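PDB 5EK8: lipoxygenase from Cyanothece sp., which probably catalyses, as a non-heme iron 9R-lipoxygenase, the insertion of molecular oxygen into polyunsaturated fatty acids. Local coordinates for residues 366-370 against 561-566; 389-394 against 664-668. Numbering follows the deposited sequence.

Interaction 1: 366-370 against 561-566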
loop_
_atom_site.group_PDB
_atom_site.type_symbol
_atom_site.label_atom_id
_atom_site.label_comp_id
_atom_site.label_asym_id
_atom_site.label_seq_id
_atom_site.Cartn_x
_atom_site.Cartn_y
_atom_site.Cartn_z
ATOM N N GLN A 366 -2.397 5.483 2.426
ATOM C CA GLN A 366 -1.683 6.749 2.352
ATOM C C GLN A 366 -0.905 6.885 1.044
ATOM O O GLN A 366 -0.744 7.987 0.524
ATOM C CB GLN A 366 -0.733 6.921 3.541
ATOM C CG GLN A 366 -0.131 8.321 3.606
ATOM C CD GLN A 366 1.030 8.451 4.574
ATOM O OE1 GLN A 366 1.690 9.494 4.625
ATOM N NE2 GLN A 366 1.284 7.400 5.352
ATOM N N MET A 367 -0.438 5.766 0.498
ATOM C CA MET A 367 0.383 5.822 -0.707
ATOM C C MET A 367 -0.442 5.757 -1.994
ATOM O O MET A 367 0.026 6.188 -3.053
ATOM C CB MET A 367 1.423 4.701 -0.697
ATOM C CG MET A 367 2.534 4.875 0.339
ATOM S SD MET A 367 3.523 6.371 0.119
ATOM C CE MET A 367 2.862 7.428 1.407
ATOM N N GLU A 368 -1.665 5.234 -1.914
ATOM C CA GLU A 368 -2.502 5.176 -3.112
ATOM C C GLU A 368 -2.769 6.569 -3.690
ATOM O O GLU A 368 -2.809 6.740 -4.908
ATOM C CB GLU A 368 -3.837 4.468 -2.838
ATOM C CG GLU A 368 -4.798 4.545 -4.029
ATOM C CD GLU A 368 -5.752 3.374 -4.134
ATOM O OE1 GLU A 368 -6.463 3.285 -5.158
ATOM O OE2 GLU A 368 -5.795 2.544 -3.206
ATOM N N GLN A 369 -2.932 7.566 -2.821
ATOM C CA GLN A 369 -3.230 8.926 -3.269
ATOM C C GLN A 369 -2.062 9.490 -4.073
ATOM O O GLN A 369 -2.250 10.127 -5.125
ATOM C CB GLN A 369 -3.562 9.836 -2.076
ATOM C CG GLN A 369 -2.435 10.085 -1.089
ATOM C CD GLN A 369 -2.904 10.792 0.180
ATOM O OE1 GLN A 369 -3.824 11.616 0.149
ATOM N NE2 GLN A 369 -2.269 10.466 1.306
ATOM N N TYR A 370 -0.852 9.219 -3.590
ATOM C CA TYR A 370 0.351 9.629 -4.286
ATOM C C TYR A 370 0.476 8.889 -5.601
ATOM O O TYR A 370 0.921 9.459 -6.592
ATOM C CB TYR A 370 1.582 9.384 -3.429
ATOM C CG TYR A 370 1.654 10.278 -2.226
ATOM C CD1 TYR A 370 1.990 11.626 -2.356
ATOM C CD2 TYR A 370 1.396 9.782 -0.958
ATOM C CE1 TYR A 370 2.061 12.455 -1.250
ATOM C CE2 TYR A 370 1.460 10.598 0.149
ATOM C CZ TYR A 370 1.793 11.933 -0.001
ATOM O OH TYR A 370 1.861 12.727 1.116
ATOM N N HIS A 561 9.543 10.815 1.317
ATOM C CA HIS A 561 8.415 10.231 2.036
ATOM C C HIS A 561 7.813 9.039 1.280
ATOM O O HIS A 561 7.727 7.914 1.806
ATOM C CB HIS A 561 7.353 11.309 2.271
ATOM C CG HIS A 561 6.282 10.912 3.235
ATOM N ND1 HIS A 561 6.501 10.807 4.593
ATOM C CD2 HIS A 561 4.979 10.599 3.042
ATOM C CE1 HIS A 561 5.382 10.444 5.191
ATOM N NE2 HIS A 561 4.440 10.314 4.272
ATOM N N ILE A 562 7.412 9.306 0.039
ATOM C CA ILE A 562 6.836 8.299 -0.843
ATOM C C ILE A 562 7.731 7.072 -0.959
ATOM O O ILE A 562 7.299 5.948 -0.682
ATOM C CB ILE A 562 6.585 8.870 -2.254
ATOM C CG1 ILE A 562 5.520 9.967 -2.204
ATOM C CG2 ILE A 562 6.175 7.761 -3.220
ATOM C CD1 ILE A 562 5.401 10.761 -3.496
ATOM N N ILE A 563 8.983 7.298 -1.351
ATOM C CA ILE A 563 9.922 6.201 -1.539
ATOM C C ILE A 563 10.103 5.418 -0.248
ATOM O O ILE A 563 10.125 4.188 -0.263
ATOM C CB ILE A 563 11.293 6.700 -2.031
ATOM C CG1 ILE A 563 11.168 7.290 -3.436
ATOM C CG2 ILE A 563 12.299 5.562 -2.044
ATOM C CD1 ILE A 563 12.453 7.875 -3.968
ATOM N N PHE A 564 10.204 6.127 0.872
ATOM C CA PHE A 564 10.407 5.465 2.156
ATOM C C PHE A 564 9.271 4.521 2.482
ATOM O O PHE A 564 9.503 3.377 2.877
ATOM C CB PHE A 564 10.557 6.472 3.293
ATOM C CG PHE A 564 10.817 5.832 4.631
ATOM C CD1 PHE A 564 9.772 5.529 5.496
ATOM C CD2 PHE A 564 12.111 5.521 5.020
ATOM C CE1 PHE A 564 10.016 4.937 6.725
ATOM C CE2 PHE A 564 12.363 4.932 6.250
ATOM C CZ PHE A 564 11.312 4.637 7.103
ATOM N N HIS A 565 8.040 4.989 2.320
ATOM C CA HIS A 565 6.918 4.155 2.728
ATOM C C HIS A 565 6.548 3.076 1.715
ATOM O O HIS A 565 5.992 2.046 2.089
ATOM C CB HIS A 565 5.714 5.032 3.046
ATOM C CG HIS A 565 5.880 5.803 4.316
ATOM N ND1 HIS A 565 6.530 7.020 4.367
ATOM C CD2 HIS A 565 5.538 5.507 5.592
ATOM C CE1 HIS A 565 6.554 7.450 5.615
ATOM N NE2 HIS A 565 5.959 6.551 6.378
ATOM N N THR A 566 6.867 3.294 0.444
ATOM C CA THR A 566 6.553 2.299 -0.574
ATOM C C THR A 566 7.592 1.181 -0.618
ATOM O O THR A 566 7.322 0.097 -1.136
ATOM C CB THR A 566 6.451 2.930 -1.971
ATOM O OG1 THR A 566 7.615 3.730 -2.217
ATOM C CG2 THR A 566 5.198 3.783 -2.073
#
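Two long helices of the protein core, 337-377 and 549-574, cross here in a fully buried helix-helix contact; the short segments lie 10.5 Å apart axis to axis, with their N-to-C directions 132° apart. Met367 is the knob: its side chain enters a hole formed by His561, Ile562, His565 and Thr566, with SD 3.9 Å from His565 CB and CG 3.8 Å from Thr566 CG2. These are two of the iron-bearing helices of the lipoxygenase fold: helix 337-377 supplies His359 and His364, helix 549-574 supplies His570, with Asn574 also at the metal site. One turn beyond Met367 toward the C-terminus, Tyr370 lays a ring face against Ile562, whose CG1 sits 4.1 Å from the ring centroid in a CH-pi contact. Beside the knob, His561 NE2 donates a nearly linear hydrogen bond to Gln366 OE1 (2.9 Å), while Gln366 NE2 is bound by Lys362 O. His565 ND1 turns back to His561 O at 3.0 Å, and Trp440 packs edge-to-face on both imidazoles.

Interaction 2: 389-394 against 664-668. With FE2 (Fe (II) ion), chain B.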
loop_
_atom_site.group_PDB
_atom_site.type_symbol
_atom_site.label_atom_id
_atom_site.label_comp_id
_atom_site.label_asym_id
_atom_site.label_seq_id
_atom_site.Cartn_x
_atom_site.Cartn_y
_atom_site.Cartn_z
ATOM N N PRO A 389 8.064 3.714 -10.372
ATOM C CA PRO A 389 8.339 2.311 -10.020
ATOM C C PRO A 389 7.976 1.942 -8.580
ATOM O O PRO A 389 7.782 0.766 -8.281
ATOM C CB PRO A 389 9.851 2.185 -10.233
ATOM C CG PRO A 389 10.369 3.564 -10.124
ATOM C CD PRO A 389 9.305 4.428 -10.723
ATOM N N HIS A 390 7.884 2.934 -7.704
ATOM C CA HIS A 390 7.536 2.684 -6.312
ATOM C C HIS A 390 6.032 2.799 -6.074
ATOM O O HIS A 390 5.506 2.256 -5.105
ATOM C CB HIS A 390 8.287 3.653 -5.399
ATOM C CG HIS A 390 9.761 3.683 -5.641
ATOM N ND1 HIS A 390 10.586 2.613 -5.358
ATOM C CD2 HIS A 390 10.565 4.649 -6.146
ATOM C CE1 HIS A 390 11.828 2.921 -5.675
ATOM N NE2 HIS A 390 11.844 4.152 -6.156
ATOM N N LEU A 391 5.344 3.505 -6.964
ATOM C CA LEU A 391 3.911 3.734 -6.810
ATOM C C LEU A 391 3.081 2.844 -7.724
ATOM O O LEU A 391 1.857 2.811 -7.622
ATOM C CB LEU A 391 3.576 5.204 -7.071
ATOM C CG LEU A 391 3.974 6.177 -5.959
ATOM C CD1 LEU A 391 3.889 7.613 -6.438
ATOM C CD2 LEU A 391 3.096 5.975 -4.736
ATOM N N LYS A 392 3.748 2.111 -8.610
ATOM C CA LYS A 392 3.030 1.246 -9.533
ATOM C C LYS A 392 2.378 0.070 -8.805
ATOM O O LYS A 392 2.816 -0.322 -7.724
ATOM C CB LYS A 392 3.956 0.740 -10.645
ATOM C CG LYS A 392 5.221 0.034 -10.186
ATOM C CD LYS A 392 5.480 -1.203 -11.050
ATOM C CE LYS A 392 6.966 -1.547 -11.176
ATOM N NZ LYS A 392 7.635 -1.891 -9.892
ATOM N N SER A 393 1.295 -0.436 -9.391
ATOM C CA SER A 393 0.624 -1.670 -8.969
ATOM C C SER A 393 -0.140 -1.601 -7.640
ATOM O O SER A 393 -0.874 -2.533 -7.314
ATOM C CB SER A 393 1.639 -2.821 -8.905
ATOM O OG SER A 393 2.167 -3.108 -10.190
ATOM N N ILE A 394 0.002 -0.514 -6.883
ATOM C CA ILE A 394 -0.615 -0.446 -5.555
ATOM C C ILE A 394 -2.143 -0.355 -5.635
ATOM O O ILE A 394 -2.857 -0.855 -4.752
ATOM C CB ILE A 394 -0.059 0.738 -4.726
ATOM C CG1 ILE A 394 -0.420 0.573 -3.250
ATOM C CG2 ILE A 394 -0.548 2.076 -5.254
ATOM C CD1 ILE A 394 0.125 1.688 -2.371
ATOM N N THR A 664 10.507 -3.061 -3.782
ATOM C CA THR A 664 10.511 -1.844 -4.588
ATOM C C THR A 664 9.197 -1.082 -4.433
ATOM O O THR A 664 9.161 0.151 -4.455
ATOM C CB THR A 664 10.737 -2.166 -6.089
ATOM O OG1 THR A 664 12.020 -2.774 -6.272
ATOM C CG2 THR A 664 10.659 -0.910 -6.937
ATOM N N LEU A 665 8.118 -1.832 -4.254
ATOM C CA LEU A 665 6.782 -1.263 -4.329
ATOM C C LEU A 665 5.804 -1.969 -3.402
ATOM O O LEU A 665 6.172 -2.877 -2.652
ATOM C CB LEU A 665 6.265 -1.328 -5.771
ATOM C CG LEU A 665 5.732 -2.674 -6.288
ATOM C CD1 LEU A 665 5.205 -2.533 -7.707
ATOM C CD2 LEU A 665 6.774 -3.785 -6.227
ATOM N N ILE A 666 4.553 -1.531 -3.459
ATOM C CA ILE A 666 3.470 -2.178 -2.736
ATOM C C ILE A 666 2.547 -2.868 -3.730
ATOM O O ILE A 666 1.772 -2.207 -4.417
ATOM C CB ILE A 666 2.658 -1.166 -1.892
ATOM C CG1 ILE A 666 3.588 -0.388 -0.952
ATOM C CG2 ILE A 666 1.545 -1.878 -1.133
ATOM C CD1 ILE A 666 2.894 0.631 -0.087
ATOM N N ASN A 667 2.645 -4.191 -3.821
ATOM C CA ASN A 667 1.748 -4.966 -4.673
ATOM C C ASN A 667 1.254 -6.210 -3.963
ATOM O O ASN A 667 0.690 -7.102 -4.585
ATOM C CB ASN A 667 2.424 -5.352 -5.991
ATOM C CG ASN A 667 3.760 -6.044 -5.788
ATOM O OD1 ASN A 667 4.152 -6.360 -4.662
ATOM N ND2 ASN A 667 4.467 -6.285 -6.888
ATOM N N ILE A 668 1.478 -6.257 -2.655
ATOM C CA ILE A 668 0.944 -7.315 -1.808
ATOM C C ILE A 668 0.615 -6.708 -0.443
ATOM O O ILE A 668 -0.243 -7.158 0.322
ATOM C CB ILE A 668 1.936 -8.482 -1.653
ATOM C CG1 ILE A 668 1.236 -9.676 -1.003
ATOM C CG2 ILE A 668 3.171 -8.044 -0.863
ATOM C CD1 ILE A 668 0.088 -10.210 -1.831
ATOM O OXT ILE A 668 1.228 -5.702 -0.090
HETATM FE FE FE2 B . 0.758 -5.105 2.243
HETATM O O HOH W 1 3.819 -5.774 -9.765
#
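His390, in the last turn of helix 383-391, adopts an m chi1 that brings its ring edge to the C-terminal tail, where ND1 donates a 3.0 Å hydrogen bond to Thr664 O. Lys392 follows the helix in extended phi/psi, and its side chain, with chi1 p, chi2 off-well at 138° and chi4 p, folds back so that NZ reaches Pro389 O at 3.1 Å while lying 3.3 Å from Leu665 CD1. Leu665 (p, t) points its CB toward the turn and packs CD1 3.8 Å from Ser393 CB. Ile394 and Ile666 are both extended at chi2, which lets their CD1 atoms meet at 3.7 Å. A water joins Ser393 OG (3.2 Å) to Asn667 ND2 (3.0 Å). The tail ends, as in lipoxygenases generally, by giving its terminal carboxylate to the iron, Ile668 OXT lying 2.5 Å from FE. Because ND1 is the donor, it carries the proton; this one direct hydrogen bond ends on a backbone carbonyl, and the remaining contact is apolar packing, CH...O approaches (Ile394 CA to Ile666 O, 3.2 Å) and a water bridge.

Interactions 1 and 2 lie side by side, centres about 9 Å apart, and the segments alternate along the chain. Ile394 joins them directly: its CD1 is 3.7 Å from Met367 CB, so it touches the knob of interaction 1 as well as the tail of interaction 2. Thr566 OG1 packs 3.3 Å from His390 CB, and Leu391 CD2 lies 3.5 Å from Met367 O. Interaction 2 reaches the iron through Ile668; interaction 1 lies behind its ligands, the side chain of Met367 about 10 Å from the ion. Ile666 packs the tail against the ligands, its side chain about 3 Å from that of His570 and about 4 Å from that of His364, residues borne by the two helices of interaction 1.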